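Long-range contacts in probable zinc protease PqqL (Escherichia coli, PDB 6OFT), which is probably a periplasmic zinc metalloendopeptidase of the M16 family, present here as the first half of the longer protein: residues A[45-50]-A[167-172]; A[161-166]-A[235-240]; A[260-265]-A[311-316]; A[430-435]-A[450-455]. One frame throughout, in Å; residues are numbered along the deposited sequence.

Contact 1: residues A[45-50]-A[167-172]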
loop_
_atom_site.group_PDB
_atom_site.type_symbol
_atom_site.label_atom_id
_atom_site.label_comp_id
_atom_site.label_asym_id
_atom_site.label_seq_id
_atom_site.Cartn_x
_atom_site.Cartn_y
_atom_site.Cartn_z
ATOM N N GLU A 45 0.497 2.972 18.746
ATOM C CA GLU A 45 0.883 4.060 19.645
ATOM C C GLU A 45 -0.244 4.434 20.606
ATOM O O GLU A 45 -1.408 4.528 20.199
ATOM C CB GLU A 45 1.265 5.310 18.842
ATOM C CG GLU A 45 2.522 5.188 17.992
ATOM C CD GLU A 45 2.735 6.342 17.028
ATOM O OE1 GLU A 45 1.790 7.134 16.806
ATOM O OE2 GLU A 45 3.862 6.460 16.499
ATOM N N GLU A 46 0.112 4.694 21.878
ATOM C CA GLU A 46 -0.842 5.170 22.882
ATOM C C GLU A 46 -1.088 6.661 22.607
ATOM O O GLU A 46 -0.329 7.269 21.842
ATOM C CB GLU A 46 -0.297 4.945 24.309
ATOM C CG GLU A 46 -0.203 3.481 24.733
ATOM C CD GLU A 46 -1.453 2.624 24.603
ATOM O OE1 GLU A 46 -2.574 3.139 24.820
ATOM O OE2 GLU A 46 -1.302 1.422 24.286
ATOM N N ASP A 47 -2.144 7.255 23.213
ATOM C CA ASP A 47 -2.501 8.676 23.037
ATOM C C ASP A 47 -1.348 9.663 23.327
ATOM O O ASP A 47 -1.304 10.748 22.751
ATOM C CB ASP A 47 -3.750 9.031 23.873
ATOM C CG ASP A 47 -5.057 8.408 23.383
ATOM O OD1 ASP A 47 -5.036 7.707 22.337
ATOM O OD2 ASP A 47 -6.101 8.624 24.042
ATOM N N ASN A 48 -0.405 9.271 24.187
ATOM C CA ASN A 48 0.750 10.092 24.539
ATOM C C ASN A 48 2.021 9.680 23.755
ATOM O O ASN A 48 3.125 10.085 24.124
ATOM C CB ASN A 48 0.977 10.033 26.060
ATOM C CG ASN A 48 1.459 8.690 26.566
ATOM O OD1 ASN A 48 1.072 7.626 26.073
ATOM N ND2 ASN A 48 2.317 8.715 27.571
ATOM N N GLU A 49 1.858 8.880 22.675
ATOM C CA GLU A 49 2.964 8.375 21.851
ATOM C C GLU A 49 2.840 8.718 20.366
ATOM O O GLU A 49 3.449 8.033 19.544
ATOM C CB GLU A 49 3.074 6.843 21.990
ATOM C CG GLU A 49 3.509 6.327 23.354
ATOM C CD GLU A 49 3.543 4.812 23.462
ATOM O OE1 GLU A 49 2.690 4.139 22.841
ATOM O OE2 GLU A 49 4.422 4.293 24.181
ATOM N N LEU A 50 2.071 9.748 20.006
ATOM C CA LEU A 50 1.822 10.096 18.597
ATOM C C LEU A 50 3.089 10.534 17.827
ATOM O O LEU A 50 3.593 11.646 18.009
ATOM C CB LEU A 50 0.680 11.116 18.463
ATOM C CG LEU A 50 -0.612 10.749 19.228
ATOM C CD1 LEU A 50 -1.636 11.849 19.146
ATOM C CD2 LEU A 50 -1.180 9.413 18.790
ATOM N N LEU A 167 -7.253 6.980 11.048
ATOM C CA LEU A 167 -7.645 8.391 11.091
ATOM C C LEU A 167 -6.896 9.134 12.224
ATOM O O LEU A 167 -6.390 10.227 12.018
ATOM C CB LEU A 167 -9.182 8.518 11.247
ATOM C CG LEU A 167 -9.787 9.948 11.392
ATOM C CD1 LEU A 167 -9.725 10.727 10.064
ATOM C CD2 LEU A 167 -11.237 9.881 11.893
ATOM N N ASP A 168 -6.784 8.509 13.387
ATOM C CA ASP A 168 -6.148 9.086 14.573
ATOM C C ASP A 168 -4.640 8.779 14.723
ATOM O O ASP A 168 -4.042 9.157 15.740
ATOM C CB ASP A 168 -6.906 8.573 15.813
ATOM C CG ASP A 168 -8.367 8.995 15.820
ATOM O OD1 ASP A 168 -8.630 10.207 15.925
ATOM O OD2 ASP A 168 -9.244 8.108 15.705
ATOM N N ARG A 169 -4.045 8.069 13.744
ATOM C CA ARG A 169 -2.665 7.596 13.834
ATOM C C ARG A 169 -1.794 7.826 12.585
ATOM O O ARG A 169 -1.076 6.910 12.170
ATOM C CB ARG A 169 -2.645 6.103 14.234
ATOM C CG ARG A 169 -3.157 5.795 15.656
ATOM C CD ARG A 169 -2.307 6.488 16.719
ATOM N NE ARG A 169 -2.714 6.172 18.088
ATOM C CZ ARG A 169 -3.642 6.835 18.769
ATOM N NH1 ARG A 169 -4.303 7.836 18.201
ATOM N NH2 ARG A 169 -3.925 6.496 20.020
ATOM N N GLU A 170 -1.765 9.063 12.050
ATOM C CA GLU A 170 -0.879 9.396 10.919
ATOM C C GLU A 170 0.592 9.193 11.401
ATOM O O GLU A 170 0.932 9.650 12.501
ATOM C CB GLU A 170 -1.102 10.840 10.455
ATOM C CG GLU A 170 -0.763 11.064 8.991
ATOM C CD GLU A 170 -0.400 12.489 8.608
ATOM O OE1 GLU A 170 -0.850 13.436 9.295
ATOM O OE2 GLU A 170 0.339 12.659 7.612
ATOM N N PRO A 171 1.444 8.452 10.643
ATOM C CA PRO A 171 2.797 8.122 11.148
ATOM C C PRO A 171 3.676 9.284 11.650
ATOM O O PRO A 171 4.372 9.090 12.643
ATOM C CB PRO A 171 3.443 7.383 9.975
ATOM C CG PRO A 171 2.289 6.757 9.257
ATOM C CD PRO A 171 1.169 7.761 9.359
ATOM N N ILE A 172 3.633 10.475 11.035
ATOM C CA ILE A 172 4.441 11.618 11.501
ATOM C C ILE A 172 4.107 12.023 12.971
ATOM O O ILE A 172 4.972 12.559 13.666
ATOM C CB ILE A 172 4.374 12.839 10.521
ATOM C CG1 ILE A 172 5.437 13.921 10.847
ATOM C CG2 ILE A 172 2.963 13.461 10.453
ATOM C CD1 ILE A 172 6.936 13.577 10.464
HETATM O O HOH W 1 4.934 6.933 14.067
HETATM O O HOH W 2 0.281 8.924 15.116
#

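Contact 2: residues A[161-166]-A[235-240]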
loop_
_atom_site.group_PDB
_atom_site.type_symbol
_atom_site.label_atom_id
_atom_site.label_comp_id
_atom_site.label_asym_id
_atom_site.label_seq_id
_atom_site.Cartn_x
_atom_site.Cartn_y
_atom_site.Cartn_z
ATOM N N LEU A 161 -11.054 7.955 5.639
ATOM C CA LEU A 161 -10.698 7.172 6.821
ATOM C C LEU A 161 -11.704 7.241 7.976
ATOM O O LEU A 161 -11.339 6.938 9.114
ATOM C CB LEU A 161 -9.282 7.550 7.316
ATOM C CG LEU A 161 -8.116 7.587 6.292
ATOM C CD1 LEU A 161 -6.802 7.795 7.001
ATOM C CD2 LEU A 161 -8.045 6.320 5.446
ATOM N N ALA A 162 -12.978 7.586 7.699
ATOM C CA ALA A 162 -13.998 7.622 8.759
ATOM C C ALA A 162 -14.072 6.254 9.467
ATOM O O ALA A 162 -14.015 5.216 8.804
ATOM C CB ALA A 162 -15.353 7.965 8.165
ATOM N N ASN A 163 -14.109 6.258 10.810
ATOM C CA ASN A 163 -14.224 5.062 11.661
ATOM C C ASN A 163 -13.042 4.078 11.571
ATOM O O ASN A 163 -13.212 2.897 11.861
ATOM C CB ASN A 163 -15.552 4.334 11.404
ATOM C CG ASN A 163 -16.781 5.180 11.601
ATOM O OD1 ASN A 163 -16.804 6.118 12.394
ATOM N ND2 ASN A 163 -17.831 4.863 10.878
ATOM N N THR A 164 -11.841 4.566 11.218
ATOM C CA THR A 164 -10.637 3.730 11.197
ATOM C C THR A 164 -9.726 4.193 12.339
ATOM O O THR A 164 -9.772 5.361 12.711
ATOM C CB THR A 164 -9.871 3.850 9.863
ATOM O OG1 THR A 164 -9.359 5.162 9.735
ATOM C CG2 THR A 164 -10.705 3.509 8.648
ATOM N N ARG A 165 -8.847 3.311 12.846
ATOM C CA ARG A 165 -7.844 3.713 13.841
ATOM C C ARG A 165 -6.783 4.607 13.116
ATOM O O ARG A 165 -6.217 5.515 13.729
ATOM C CB ARG A 165 -7.215 2.465 14.496
ATOM C CG ARG A 165 -5.980 2.708 15.353
ATOM C CD ARG A 165 -6.244 3.423 16.661
ATOM N NE ARG A 165 -5.100 3.225 17.544
ATOM C CZ ARG A 165 -5.109 3.422 18.855
ATOM N NH1 ARG A 165 -6.208 3.858 19.462
ATOM N NH2 ARG A 165 -4.026 3.172 19.573
ATOM N N ASN A 166 -6.579 4.355 11.796
ATOM C CA ASN A 166 -5.695 5.081 10.872
ATOM C C ASN A 166 -5.967 6.582 10.881
ATOM O O ASN A 166 -5.027 7.373 10.735
ATOM C CB ASN A 166 -5.869 4.538 9.435
ATOM C CG ASN A 166 -5.571 3.066 9.324
ATOM O OD1 ASN A 166 -6.286 2.232 9.870
ATOM N ND2 ASN A 166 -4.493 2.711 8.636
ATOM N N PRO A 235 -11.453 -3.042 14.278
ATOM C CA PRO A 235 -12.323 -3.253 13.108
ATOM C C PRO A 235 -12.959 -1.947 12.628
ATOM O O PRO A 235 -13.463 -1.152 13.442
ATOM C CB PRO A 235 -13.369 -4.264 13.610
ATOM C CG PRO A 235 -12.764 -4.872 14.860
ATOM C CD PRO A 235 -11.979 -3.748 15.464
ATOM N N THR A 236 -12.861 -1.692 11.303
ATOM C CA THR A 236 -13.425 -0.496 10.673
ATOM C C THR A 236 -14.946 -0.630 10.659
ATOM O O THR A 236 -15.470 -1.715 10.417
ATOM C CB THR A 236 -12.817 -0.270 9.279
ATOM O OG1 THR A 236 -11.391 -0.147 9.384
ATOM C CG2 THR A 236 -13.394 0.949 8.570
ATOM N N LYS A 237 -15.646 0.463 10.973
ATOM C CA LYS A 237 -17.108 0.473 11.022
ATOM C C LYS A 237 -17.638 1.256 9.828
ATOM O O LYS A 237 -17.092 2.309 9.491
ATOM C CB LYS A 237 -17.595 1.079 12.355
ATOM C CG LYS A 237 -19.097 0.891 12.618
ATOM C CD LYS A 237 -19.617 1.677 13.829
ATOM C CE LYS A 237 -19.941 3.131 13.537
ATOM N NZ LYS A 237 -21.144 3.287 12.675
ATOM N N ALA A 238 -18.697 0.749 9.181
ATOM C CA ALA A 238 -19.294 1.430 8.032
ATOM C C ALA A 238 -19.875 2.775 8.453
ATOM O O ALA A 238 -20.314 2.926 9.593
ATOM C CB ALA A 238 -20.388 0.573 7.421
ATOM N N GLU A 239 -19.851 3.753 7.541
ATOM C CA GLU A 239 -20.480 5.056 7.759
ATOM C C GLU A 239 -21.543 5.142 6.669
ATOM O O GLU A 239 -21.238 5.501 5.529
ATOM C CB GLU A 239 -19.479 6.209 7.658
ATOM C CG GLU A 239 -20.133 7.521 8.063
ATOM C CD GLU A 239 -19.129 8.609 8.325
ATOM O OE1 GLU A 239 -18.870 9.401 7.393
ATOM O OE2 GLU A 239 -18.576 8.649 9.447
ATOM N N ASN A 240 -22.775 4.740 7.017
ATOM C CA ASN A 240 -23.930 4.646 6.125
ATOM C C ASN A 240 -24.576 6.004 5.844
ATOM O O ASN A 240 -25.744 6.239 6.155
ATOM C CB ASN A 240 -24.920 3.614 6.674
ATOM C CG ASN A 240 -24.248 2.263 6.805
ATOM O OD1 ASN A 240 -23.410 1.883 5.982
ATOM N ND2 ASN A 240 -24.547 1.538 7.861
HETATM O O HOH W 3 -20.278 6.796 11.370
HETATM O O HOH W 4 -9.661 0.587 11.698
#

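Contact 3: residues A[260-265]-A[311-316]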
loop_
_atom_site.group_PDB
_atom_site.type_symbol
_atom_site.label_atom_id
_atom_site.label_comp_id
_atom_site.label_asym_id
_atom_site.label_seq_id
_atom_site.Cartn_x
_atom_site.Cartn_y
_atom_site.Cartn_z
ATOM N N TYR A 260 -16.447 7.648 -4.565
ATOM C CA TYR A 260 -15.710 6.706 -3.732
ATOM C C TYR A 260 -16.678 5.855 -2.930
ATOM O O TYR A 260 -17.602 6.390 -2.320
ATOM C CB TYR A 260 -14.832 7.463 -2.725
ATOM C CG TYR A 260 -13.565 8.084 -3.278
ATOM C CD1 TYR A 260 -13.605 9.280 -3.990
ATOM C CD2 TYR A 260 -12.315 7.537 -2.993
ATOM C CE1 TYR A 260 -12.439 9.884 -4.460
ATOM C CE2 TYR A 260 -11.141 8.127 -3.467
ATOM C CZ TYR A 260 -11.211 9.283 -4.229
ATOM O OH TYR A 260 -10.061 9.865 -4.708
ATOM N N TYR A 261 -16.451 4.570 -2.937
ATOM C CA TYR A 261 -17.205 3.604 -2.112
ATOM C C TYR A 261 -16.215 3.034 -1.085
ATOM O O TYR A 261 -15.067 2.920 -1.430
ATOM C CB TYR A 261 -17.806 2.486 -2.961
ATOM C CG TYR A 261 -18.986 2.858 -3.817
ATOM C CD1 TYR A 261 -20.247 2.997 -3.278
ATOM C CD2 TYR A 261 -18.848 3.054 -5.173
ATOM C CE1 TYR A 261 -21.341 3.329 -4.048
ATOM C CE2 TYR A 261 -19.932 3.381 -5.962
ATOM C CZ TYR A 261 -21.182 3.529 -5.398
ATOM O OH TYR A 261 -22.265 3.850 -6.145
ATOM N N ARG A 262 -16.628 2.730 0.121
ATOM C CA ARG A 262 -15.751 2.142 1.132
ATOM C C ARG A 262 -16.339 0.783 1.474
ATOM O O ARG A 262 -17.546 0.661 1.653
ATOM C CB ARG A 262 -15.612 3.020 2.390
ATOM C CG ARG A 262 -15.114 4.456 2.144
ATOM C CD ARG A 262 -14.656 5.139 3.433
ATOM N NE ARG A 262 -15.555 4.860 4.559
ATOM C CZ ARG A 262 -15.159 4.660 5.811
ATOM N NH1 ARG A 262 -13.870 4.747 6.131
ATOM N NH2 ARG A 262 -16.045 4.382 6.757
ATOM N N LEU A 263 -15.498 -0.243 1.529
ATOM C CA LEU A 263 -15.993 -1.609 1.772
ATOM C C LEU A 263 -14.923 -2.504 2.407
ATOM O O LEU A 263 -13.735 -2.218 2.230
ATOM C CB LEU A 263 -16.488 -2.234 0.434
ATOM C CG LEU A 263 -15.458 -2.428 -0.701
ATOM C CD1 LEU A 263 -15.839 -3.591 -1.578
ATOM C CD2 LEU A 263 -15.314 -1.170 -1.563
ATOM N N PRO A 264 -15.305 -3.631 3.058
ATOM C CA PRO A 264 -14.280 -4.531 3.619
ATOM C C PRO A 264 -13.296 -5.037 2.578
ATOM O O PRO A 264 -13.636 -5.176 1.393
ATOM C CB PRO A 264 -15.105 -5.692 4.198
ATOM C CG PRO A 264 -16.433 -5.088 4.505
ATOM C CD PRO A 264 -16.668 -4.123 3.373
ATOM N N MET A 265 -12.059 -5.266 3.010
ATOM C CA MET A 265 -11.038 -5.793 2.124
ATOM C C MET A 265 -10.728 -7.218 2.555
ATOM O O MET A 265 -10.316 -7.426 3.697
ATOM C CB MET A 265 -9.774 -4.933 2.152
ATOM C CG MET A 265 -8.700 -5.445 1.220
ATOM S SD MET A 265 -7.392 -4.255 1.045
ATOM C CE MET A 265 -7.445 -3.990 -0.726
ATOM N N VAL A 311 -8.088 1.028 -3.379
ATOM C CA VAL A 311 -6.998 1.441 -2.489
ATOM C C VAL A 311 -7.252 0.901 -1.078
ATOM O O VAL A 311 -8.400 0.893 -0.632
ATOM C CB VAL A 311 -6.728 2.987 -2.538
ATOM C CG1 VAL A 311 -7.926 3.808 -2.054
ATOM C CG2 VAL A 311 -5.455 3.373 -1.777
ATOM N N LYS A 312 -6.186 0.423 -0.392
ATOM C CA LYS A 312 -6.246 -0.024 1.001
ATOM C C LYS A 312 -6.399 1.230 1.869
ATOM O O LYS A 312 -5.672 2.207 1.658
ATOM C CB LYS A 312 -4.951 -0.777 1.375
ATOM C CG LYS A 312 -4.852 -1.186 2.843
ATOM C CD LYS A 312 -3.478 -1.752 3.159
ATOM C CE LYS A 312 -3.190 -1.772 4.639
ATOM N NZ LYS A 312 -1.895 -2.442 4.926
ATOM N N ILE A 313 -7.368 1.231 2.820
ATOM C CA ILE A 313 -7.584 2.397 3.684
ATOM C C ILE A 313 -7.308 2.068 5.159
ATOM O O ILE A 313 -7.084 2.975 5.958
ATOM C CB ILE A 313 -8.972 3.078 3.464
ATOM C CG1 ILE A 313 -10.152 2.173 3.907
ATOM C CG2 ILE A 313 -9.131 3.568 1.997
ATOM C CD1 ILE A 313 -11.526 2.880 3.992
ATOM N N ALA A 314 -7.339 0.773 5.510
ATOM C CA ALA A 314 -7.107 0.249 6.858
ATOM C C ALA A 314 -6.714 -1.252 6.702
ATOM O O ALA A 314 -6.885 -1.773 5.593
ATOM C CB ALA A 314 -8.388 0.387 7.679
ATOM N N PRO A 315 -6.192 -1.976 7.743
ATOM C CA PRO A 315 -5.845 -3.407 7.533
ATOM C C PRO A 315 -7.006 -4.292 7.033
ATOM O O PRO A 315 -6.760 -5.275 6.348
ATOM C CB PRO A 315 -5.347 -3.866 8.919
ATOM C CG PRO A 315 -4.910 -2.601 9.609
ATOM C CD PRO A 315 -5.883 -1.551 9.128
ATOM N N ASP A 316 -8.268 -3.940 7.366
ATOM C CA ASP A 316 -9.460 -4.725 7.002
ATOM C C ASP A 316 -10.358 -4.066 5.949
ATOM O O ASP A 316 -11.459 -4.558 5.719
ATOM C CB ASP A 316 -10.291 -4.944 8.280
ATOM C CG ASP A 316 -10.835 -3.672 8.932
ATOM O OD1 ASP A 316 -10.365 -2.567 8.577
ATOM O OD2 ASP A 316 -11.734 -3.785 9.792
#

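Contact 4: residues A[430-435]-A[450-455]. With GOL (glycerol), chain C.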
loop_
_atom_site.group_PDB
_atom_site.type_symbol
_atom_site.label_atom_id
_atom_site.label_comp_id
_atom_site.label_asym_id
_atom_site.label_seq_id
_atom_site.Cartn_x
_atom_site.Cartn_y
_atom_site.Cartn_z
ATOM N N ALA A 430 -20.405 5.951 1.030
ATOM C CA ALA A 430 -19.914 6.602 -0.195
ATOM C C ALA A 430 -19.718 8.113 -0.084
ATOM O O ALA A 430 -20.311 8.688 0.801
ATOM C CB ALA A 430 -20.819 6.287 -1.350
ATOM N N PHE A 431 -18.913 8.677 -0.978
ATOM C CA PHE A 431 -18.741 10.118 -1.046
ATOM C C PHE A 431 -18.383 10.589 -2.455
ATOM O O PHE A 431 -17.610 9.930 -3.158
ATOM C CB PHE A 431 -17.759 10.662 0.019
ATOM C CG PHE A 431 -16.299 10.306 -0.127
ATOM C CD1 PHE A 431 -15.763 9.202 0.540
ATOM C CD2 PHE A 431 -15.437 11.117 -0.861
ATOM C CE1 PHE A 431 -14.399 8.905 0.450
ATOM C CE2 PHE A 431 -14.075 10.806 -0.971
ATOM C CZ PHE A 431 -13.561 9.716 -0.297
ATOM N N TRP A 432 -18.971 11.707 -2.836
ATOM C CA TRP A 432 -18.698 12.409 -4.111
ATOM C C TRP A 432 -17.562 13.393 -3.879
ATOM O O TRP A 432 -17.563 14.034 -2.861
ATOM C CB TRP A 432 -19.930 13.148 -4.624
ATOM C CG TRP A 432 -20.928 12.239 -5.250
ATOM C CD1 TRP A 432 -22.024 11.721 -4.656
ATOM C CD2 TRP A 432 -20.897 11.711 -6.579
ATOM N NE1 TRP A 432 -22.681 10.918 -5.529
ATOM C CE2 TRP A 432 -22.017 10.882 -6.714
ATOM C CE3 TRP A 432 -20.045 11.865 -7.668
ATOM C CZ2 TRP A 432 -22.307 10.203 -7.890
ATOM C CZ3 TRP A 432 -20.331 11.198 -8.827
ATOM C CH2 TRP A 432 -21.440 10.368 -8.936
ATOM N N GLU A 433 -16.654 13.501 -4.807
ATOM C CA GLU A 433 -15.557 14.434 -4.660
ATOM C C GLU A 433 -15.198 15.135 -5.962
ATOM O O GLU A 433 -15.041 14.492 -6.992
ATOM C CB GLU A 433 -14.335 13.701 -4.093
ATOM C CG GLU A 433 -13.151 14.595 -3.777
ATOM C CD GLU A 433 -11.888 13.776 -3.670
ATOM O OE1 GLU A 433 -11.603 13.280 -2.558
ATOM O OE2 GLU A 433 -11.207 13.592 -4.703
ATOM N N GLN A 434 -15.026 16.452 -5.890
ATOM C CA GLN A 434 -14.581 17.259 -7.014
ATOM C C GLN A 434 -13.277 17.933 -6.660
ATOM O O GLN A 434 -13.083 18.331 -5.518
ATOM C CB GLN A 434 -15.628 18.294 -7.433
ATOM C CG GLN A 434 -16.702 17.691 -8.338
ATOM C CD GLN A 434 -17.907 18.572 -8.470
ATOM O OE1 GLN A 434 -18.242 19.050 -9.554
ATOM N NE2 GLN A 434 -18.600 18.793 -7.374
ATOM N N MET A 435 -12.392 18.068 -7.644
ATOM C CA MET A 435 -11.097 18.717 -7.472
ATOM C C MET A 435 -11.037 19.896 -8.413
ATOM O O MET A 435 -11.358 19.749 -9.590
ATOM C CB MET A 435 -9.960 17.721 -7.717
ATOM C CG MET A 435 -9.776 16.765 -6.562
ATOM S SD MET A 435 -8.537 15.483 -6.842
ATOM C CE MET A 435 -6.994 16.488 -6.842
ATOM N N ALA A 450 -27.257 19.205 -7.407
ATOM C CA ALA A 450 -27.044 19.121 -8.846
ATOM C C ALA A 450 -26.485 17.756 -9.229
ATOM O O ALA A 450 -26.896 17.209 -10.250
ATOM C CB ALA A 450 -26.108 20.229 -9.305
ATOM N N ILE A 451 -25.562 17.202 -8.412
ATOM C CA ILE A 451 -24.944 15.888 -8.641
ATOM C C ILE A 451 -26.043 14.824 -8.646
ATOM O O ILE A 451 -26.130 14.023 -9.587
ATOM C CB ILE A 451 -23.824 15.564 -7.585
ATOM C CG1 ILE A 451 -22.558 16.443 -7.798
ATOM C CG2 ILE A 451 -23.465 14.066 -7.603
ATOM C CD1 ILE A 451 -21.477 16.386 -6.699
ATOM N N LEU A 452 -26.875 14.840 -7.629
ATOM C CA LEU A 452 -27.956 13.835 -7.473
ATOM C C LEU A 452 -29.075 14.073 -8.491
ATOM O O LEU A 452 -29.667 13.096 -8.858
ATOM C CB LEU A 452 -28.451 13.803 -6.031
ATOM C CG LEU A 452 -27.420 13.398 -4.982
ATOM C CD1 LEU A 452 -28.091 13.011 -3.693
ATOM C CD2 LEU A 452 -26.526 12.270 -5.469
ATOM N N ALA A 453 -29.331 15.300 -8.940
ATOM C CA ALA A 453 -30.362 15.517 -9.968
ATOM C C ALA A 453 -29.860 14.938 -11.296
ATOM O O ALA A 453 -30.653 14.425 -12.088
ATOM C CB ALA A 453 -30.670 17.002 -10.122
ATOM N N LEU A 454 -28.536 15.004 -11.525
ATOM C CA LEU A 454 -27.905 14.447 -12.712
ATOM C C LEU A 454 -27.951 12.918 -12.653
ATOM O O LEU A 454 -28.211 12.276 -13.667
ATOM C CB LEU A 454 -26.470 14.977 -12.860
ATOM C CG LEU A 454 -25.796 14.755 -14.225
ATOM C CD1 LEU A 454 -26.559 15.488 -15.375
ATOM C CD2 LEU A 454 -24.325 15.166 -14.177
ATOM N N GLU A 455 -27.811 12.356 -11.480
ATOM C CA GLU A 455 -27.891 10.890 -11.292
ATOM C C GLU A 455 -29.329 10.442 -11.569
ATOM O O GLU A 455 -29.502 9.491 -12.286
ATOM C CB GLU A 455 -27.443 10.527 -9.878
ATOM C CG GLU A 455 -27.361 9.047 -9.602
ATOM C CD GLU A 455 -26.993 8.734 -8.167
ATOM O OE1 GLU A 455 -27.872 8.672 -7.350
ATOM O OE2 GLU A 455 -25.845 8.612 -7.881
HETATM C C1 GOL C . -24.250 7.960 -5.047
HETATM O O1 GOL C . -25.045 9.010 -5.443
HETATM C C2 GOL C . -25.122 6.764 -4.757
HETATM O O2 GOL C . -25.736 6.398 -5.987
HETATM C C3 GOL C . -24.246 5.705 -4.120
HETATM O O3 GOL C . -24.170 4.586 -4.920
#

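Contact 1: residues A[45-50]-A[167-172]
R169 reaches across to the backbone of E45 and holds its carbonyl side-on, with two nitrogens on one oxygen. R169 NE lies 3.0 Å from E45 O and R169 NH2 lies 3.2 Å from it; both approach from the same face of the carbonyl plane, and the oxygen sits close to the plane of the guanidinium. R169 NH2 also makes a salt bridge of 2.8 Å to D47 OD1, with the carboxylate turned 78° from the guanidinium. L50 CD2 lies over one face of that flat group, offset toward the rim and 3.5 Å from R169 NH1, an apolar neighbour for the flat cation. Arginine suits the place because its three nitrogens make four bonds to three oxygens: R169 NH1 turns back 2.8 Å to D168 O, fixing the rotation of the group. The two loops belong to the M16 peptidase domain, and the first runs into helix 52-59, which carries the predicted zinc ligands H54 and H58. The E45 carboxylate faces that helix, accepting from the backbone N of G51 and A53. Two waters also donate to it and to the second loop, one joining E45 OE2 to P171 O and the other E45 OE1 to E170 O. Further out, E46 N donates to E49 OE1 at 2.8 Å across a type I turn, and E49 is tied to R192 by a salt bridge.

Contact 2: residues A[161-166]-A[235-240]
A type II beta turn from L161 to T164, directly after helix 148-160, lies against the extended segment 235-240 that leads into strand 242-248. N163 carries the contact. It is the third residue of the turn, the position that needs positive phi (here 64°), which asparagine tolerates better than most residues. Its CG stands anti to the carbonyl carbon (chi1 -57°), and ND2 donates to K237 O at 3.0 Å; the acceptor lies in the plane of the N163 amide, while the donor stands well above the carbonyl plane of K237. The same ND2 gives a hydrogen to a water that in turn donates to E239 OE2. An alanine in place of N163 would probably leave K237 O and this water without their amide donor and open a gap beside the K237 side chain. The small A162 lets the E239 carboxylate come close, A162 CB to E239 OE2 3.5 Å, and E239 OE1 is held by R243. T164 and T236 lie side by side and point the same way, their CG2 methyls 3.7 Å apart. T236 OG1 pairs with D316 and accepts from a water to which R165 N donates. Within the turn, T164 OG1 and T164 N both donate to L161 O, the hydroxyl at 2.7 Å. Asparagine with positive phi at the third position is typical of a type II turn.

Contact 3: residues A[260-265]-A[311-316]
Strands 256-264 and 303-314 come together just beyond their C-terminal ends, where the CA atoms of M265 and D316 are nearest across the contact and M265 N donates to D316 O at 2.9 Å, nearly straight at 175°. Both strands belong to the five-stranded mixed sheet of the second M16-type domain, and strand 317-326 runs between them, so they converge only around the turn that leads into it. A classic beta bulge, with I313 and A314 both facing Y317, lies just before that turn. Proline suits the end of strand 256-264, having no N-H to offer a neighbour; P264 CA makes a CA-H...O contact with D316 O at 3.5 Å. M265, a long and flexible residue, has CG anti to its backbone N (chi1 -179°); farther out, M265 SD comes 4.3 Å from K312 CB. K312 itself ends in a salt bridge with D94, and the D316 carboxylate accepts from T236 OG1. The R262 side chain donates from NH1 to A162 O and L160 O and forms a salt bridge through NE with D429. I313, branched and apolar, crosses the arginine chain at about a right angle, its CD1 3.7 Å from R262 NH1 and 3.9 Å from R262 CD.

Contact 4: residues A[430-435]-A[450-455]
I451 and W432 meet by apolar contact. The CG2 methyl of I451 sits over the indole as a CH-pi contact, 3.6 Å from the centroid of the five-membered ring of W432 and 12° off its normal. CG2 stands anti to the I451 backbone N, and the other branch ends at I451 CD1, which comes within 3.8 Å of Q434 NE2, itself a donor to L446 O. A beta-branched residue thus serves two neighbours on the strand at once. L452 adds CD2, 4.1 Å from W432 NE1. The elements joined are strand 430-436, in the five-stranded sheet of the second M16-type domain, and helix 448-459 near the end of the modelled chain. The axes of 430-435 and 450-455 approach to 11.4 Å with 111° between their directions, a separation bridged by the large indole; F244 and M339 also pack on W432. The polar contacts run through a glycerol, probably from the crystallisation liquor. W432 NE1 donates to glycerol O1 at 3.0 Å, close to the ring plane, and O1 in turn donates to E455 OE2 at 2.6 Å. The same carboxylate oxygen, E455 OE2, accepts from glycerol O2 at 2.9 Å. An alanine in place of W432 would probably leave the I451 methyl facing a gap and glycerol O1 without its indole donor. E455 suits its place, its extended chain carrying OE2 to the indole edge, 3.9 Å from W432 CZ2.

How the contacts relate
From the N terminus, contact 1 closes the loop between 45-50 and 167-172, drawing the approach to helix 52-59 against the loop after helix 148-160. Contact 2 opens within that span, at 161-166, and closes at 235-240, so the two cross along the chain; they also touch in space, R165 lying beside E45. Contact 2 ties the first M16 domain to the chain entering the second sheet. Contacts 3 and 4 follow in series. Contact 3 joins the chain just past two strands of that sheet that are separated by strand 317-326, and meets contact 2 through R262 with A162 and D316 with T236. Contact 4 fastens the late helix 448-459 to strand 430-436, the neighbour of strand 256-264 used by contact 3.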